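PDB 4R29: uncharacterized protein from Escherichia coli O157:H7, which probably methylates a zinc-binding cysteine of host TAB2 and TAB3, using S-adenosylmethionine, and so blocks NF-kappa-B activation. Local coordinates for residues C133-K138 with Y145-Y150. The protein carries 1 engineered substitution. Numbering follows the deposited sequence.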
loop_
_atom_site.group_PDB
_atom_site.type_symbol
_atom_site.label_atom_id
_atom_site.label_comp_id
_atom_site.label_asym_id
_atom_site.label_seq_id
_atom_site.Cartn_x
_atom_site.Cartn_y
_atom_site.Cartn_z
ATOM N N CYS A 133 -7.195 0.545 5.611
ATOM C CA CYS A 133 -5.828 0.810 5.164
ATOM C C CYS A 133 -4.887 0.962 6.359
ATOM O O CYS A 133 -5.066 1.860 7.183
ATOM C CB CYS A 133 -5.771 2.082 4.309
ATOM S SG CYS A 133 -6.638 1.952 2.720
ATOM N N LYS A 134 -3.897 0.083 6.462
ATOM C CA LYS A 134 -2.816 0.293 7.421
ATOM C C LYS A 134 -1.732 1.108 6.719
ATOM O O LYS A 134 -1.269 0.732 5.638
ATOM C CB LYS A 134 -2.267 -1.036 7.948
ATOM C CG LYS A 134 -3.234 -1.778 8.875
ATOM C CD LYS A 134 -2.660 -3.130 9.364
ATOM C CE LYS A 134 -3.580 -3.838 10.365
ATOM N NZ LYS A 134 -3.413 -3.336 11.766
ATOM N N ILE A 135 -1.361 2.244 7.304
ATOM C CA ILE A 135 -0.458 3.184 6.648
ATOM C C ILE A 135 0.773 3.411 7.502
ATOM O O ILE A 135 0.671 3.505 8.725
ATOM C CB ILE A 135 -1.127 4.552 6.415
ATOM C CG1 ILE A 135 -2.448 4.387 5.662
ATOM C CG2 ILE A 135 -0.175 5.493 5.667
ATOM C CD1 ILE A 135 -3.341 5.632 5.666
ATOM N N PHE A 136 1.933 3.499 6.856
ATOM C CA PHE A 136 3.171 3.844 7.555
ATOM C C PHE A 136 4.249 4.321 6.598
ATOM O O PHE A 136 4.219 3.992 5.413
ATOM C CB PHE A 136 3.690 2.678 8.392
ATOM C CG PHE A 136 3.821 1.398 7.629
ATOM C CD1 PHE A 136 2.725 0.558 7.469
ATOM C CD2 PHE A 136 5.030 1.027 7.080
ATOM C CE1 PHE A 136 2.835 -0.631 6.773
ATOM C CE2 PHE A 136 5.147 -0.172 6.367
ATOM C CZ PHE A 136 4.042 -0.999 6.217
ATOM N N PRO A 137 5.209 5.102 7.118
ATOM C CA PRO A 137 6.306 5.643 6.309
ATOM C C PRO A 137 7.103 4.533 5.622
ATOM O O PRO A 137 7.321 3.483 6.210
ATOM C CB PRO A 137 7.198 6.347 7.350
ATOM C CG PRO A 137 6.285 6.665 8.493
ATOM C CD PRO A 137 5.312 5.509 8.535
ATOM N N LYS A 138 7.535 4.765 4.390
ATOM C CA LYS A 138 8.389 3.803 3.737
ATOM C C LYS A 138 9.758 3.849 4.365
ATOM O O LYS A 138 10.329 4.925 4.556
ATOM C CB LYS A 138 8.520 4.064 2.242
ATOM C CG LYS A 138 9.444 3.060 1.560
ATOM C CD LYS A 138 9.143 2.923 0.067
ATOM C CE LYS A 138 10.212 2.097 -0.660
ATOM N NZ LYS A 138 10.833 1.045 0.214
ATOM N N TYR A 145 4.905 6.753 1.665
ATOM C CA TYR A 145 4.181 5.953 2.652
ATOM C C TYR A 145 3.672 4.655 2.038
ATOM O O TYR A 145 3.214 4.643 0.907
ATOM C CB TYR A 145 3.017 6.747 3.237
ATOM C CG TYR A 145 3.478 7.850 4.134
ATOM C CD1 TYR A 145 3.913 9.062 3.608
ATOM C CD2 TYR A 145 3.517 7.673 5.512
ATOM C CE1 TYR A 145 4.363 10.071 4.434
ATOM C CE2 TYR A 145 3.958 8.683 6.347
ATOM C CZ TYR A 145 4.382 9.879 5.803
ATOM O OH TYR A 145 4.820 10.887 6.635
ATOM N N ILE A 146 3.780 3.564 2.785
ATOM C CA ILE A 146 3.192 2.290 2.387
ATOM C C ILE A 146 1.719 2.249 2.807
ATOM O O ILE A 146 1.371 2.639 3.924
ATOM C CB ILE A 146 3.920 1.103 3.068
ATOM C CG1 ILE A 146 5.423 1.178 2.828
ATOM C CG2 ILE A 146 3.352 -0.236 2.594
ATOM C CD1 ILE A 146 5.799 0.903 1.431
ATOM N N VAL A 147 0.864 1.763 1.910
ATOM C CA VAL A 147 -0.532 1.507 2.241
ATOM C C VAL A 147 -0.874 0.041 2.070
ATOM O O VAL A 147 -0.738 -0.525 0.982
ATOM C CB VAL A 147 -1.490 2.346 1.376
ATOM C CG1 VAL A 147 -2.930 2.186 1.879
ATOM C CG2 VAL A 147 -1.047 3.819 1.364
ATOM N N VAL A 148 -1.315 -0.579 3.154
ATOM C CA VAL A 148 -1.800 -1.949 3.117
ATOM C C VAL A 148 -3.327 -1.917 3.202
ATOM O O VAL A 148 -3.902 -1.577 4.248
ATOM C CB VAL A 148 -1.227 -2.793 4.290
ATOM C CG1 VAL A 148 -1.696 -4.245 4.208
ATOM C CG2 VAL A 148 0.308 -2.739 4.309
ATOM N N VAL A 149 -3.980 -2.262 2.095
ATOM C CA VAL A 149 -5.438 -2.218 2.012
ATOM C C VAL A 149 -6.022 -3.644 2.098
ATOM O O VAL A 149 -5.546 -4.563 1.422
ATOM C CB VAL A 149 -5.898 -1.476 0.713
ATOM C CG1 VAL A 149 -5.285 -2.126 -0.527
ATOM C CG2 VAL A 149 -7.443 -1.401 0.604
ATOM N N TYR A 150 -7.030 -3.828 2.950
ATOM C CA TYR A 150 -7.617 -5.155 3.169
ATOM C C TYR A 150 -9.141 -5.151 3.392
ATOM O O TYR A 150 -9.729 -4.125 3.769
ATOM C CB TYR A 150 -6.907 -5.889 4.317
ATOM C CG TYR A 150 -7.011 -5.223 5.685
ATOM C CD1 TYR A 150 -6.138 -4.196 6.049
ATOM C CD2 TYR A 150 -7.971 -5.639 6.617
ATOM C CE1 TYR A 150 -6.204 -3.596 7.299
ATOM C CE2 TYR A 150 -8.066 -5.043 7.874
ATOM C CZ TYR A 150 -7.178 -4.017 8.209
ATOM O OH TYR A 150 -7.263 -3.411 9.443
#
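Lys134 and Phe136 pair with Val148 and Ile146 through four backbone hydrogen bonds, two to each pair, and so join the antiparallel arms of a beta hairpin. The bond from Val148 N to Lys134 O is almost straight at 2.8 Å (177° at the hydrogen), whereas Ile146 N to Phe136 O, 2.7 Å, is more bent (147°). CA-H...O contacts supplement them, among them Cys133 CA to Val148 O at 3.2 Å.

On one face, the Phe136 ring receives Ile146 CB over its face, offset toward the rim, in a CH-pi contact of 4.0 Å to the centroid. A chi1 of 52° sets Phe136 CG between its own N and carbonyl carbon; CE2 and CZ lie against Ile146 CB and CG2. Further along, Lys134 CG meets the Tyr150 ring at its edge, 3.8 Å from CE1. On the other face, Val147 CG1 touches both CB (3.7 Å) and SG of Cys133. Near the turn, where the side chains of the last pair diverge, Pro137 CG packs against Tyr145 CE2 at 3.8 Å.

Ile146 also touches Gln111, an S-adenosylmethionine-binding residue of strand 109-114. Backbone bonds on both sides thus make 145-150 the central strand of a three-stranded sheet bordering the cofactor pocket, while apolar packing fills the hairpin's two faces.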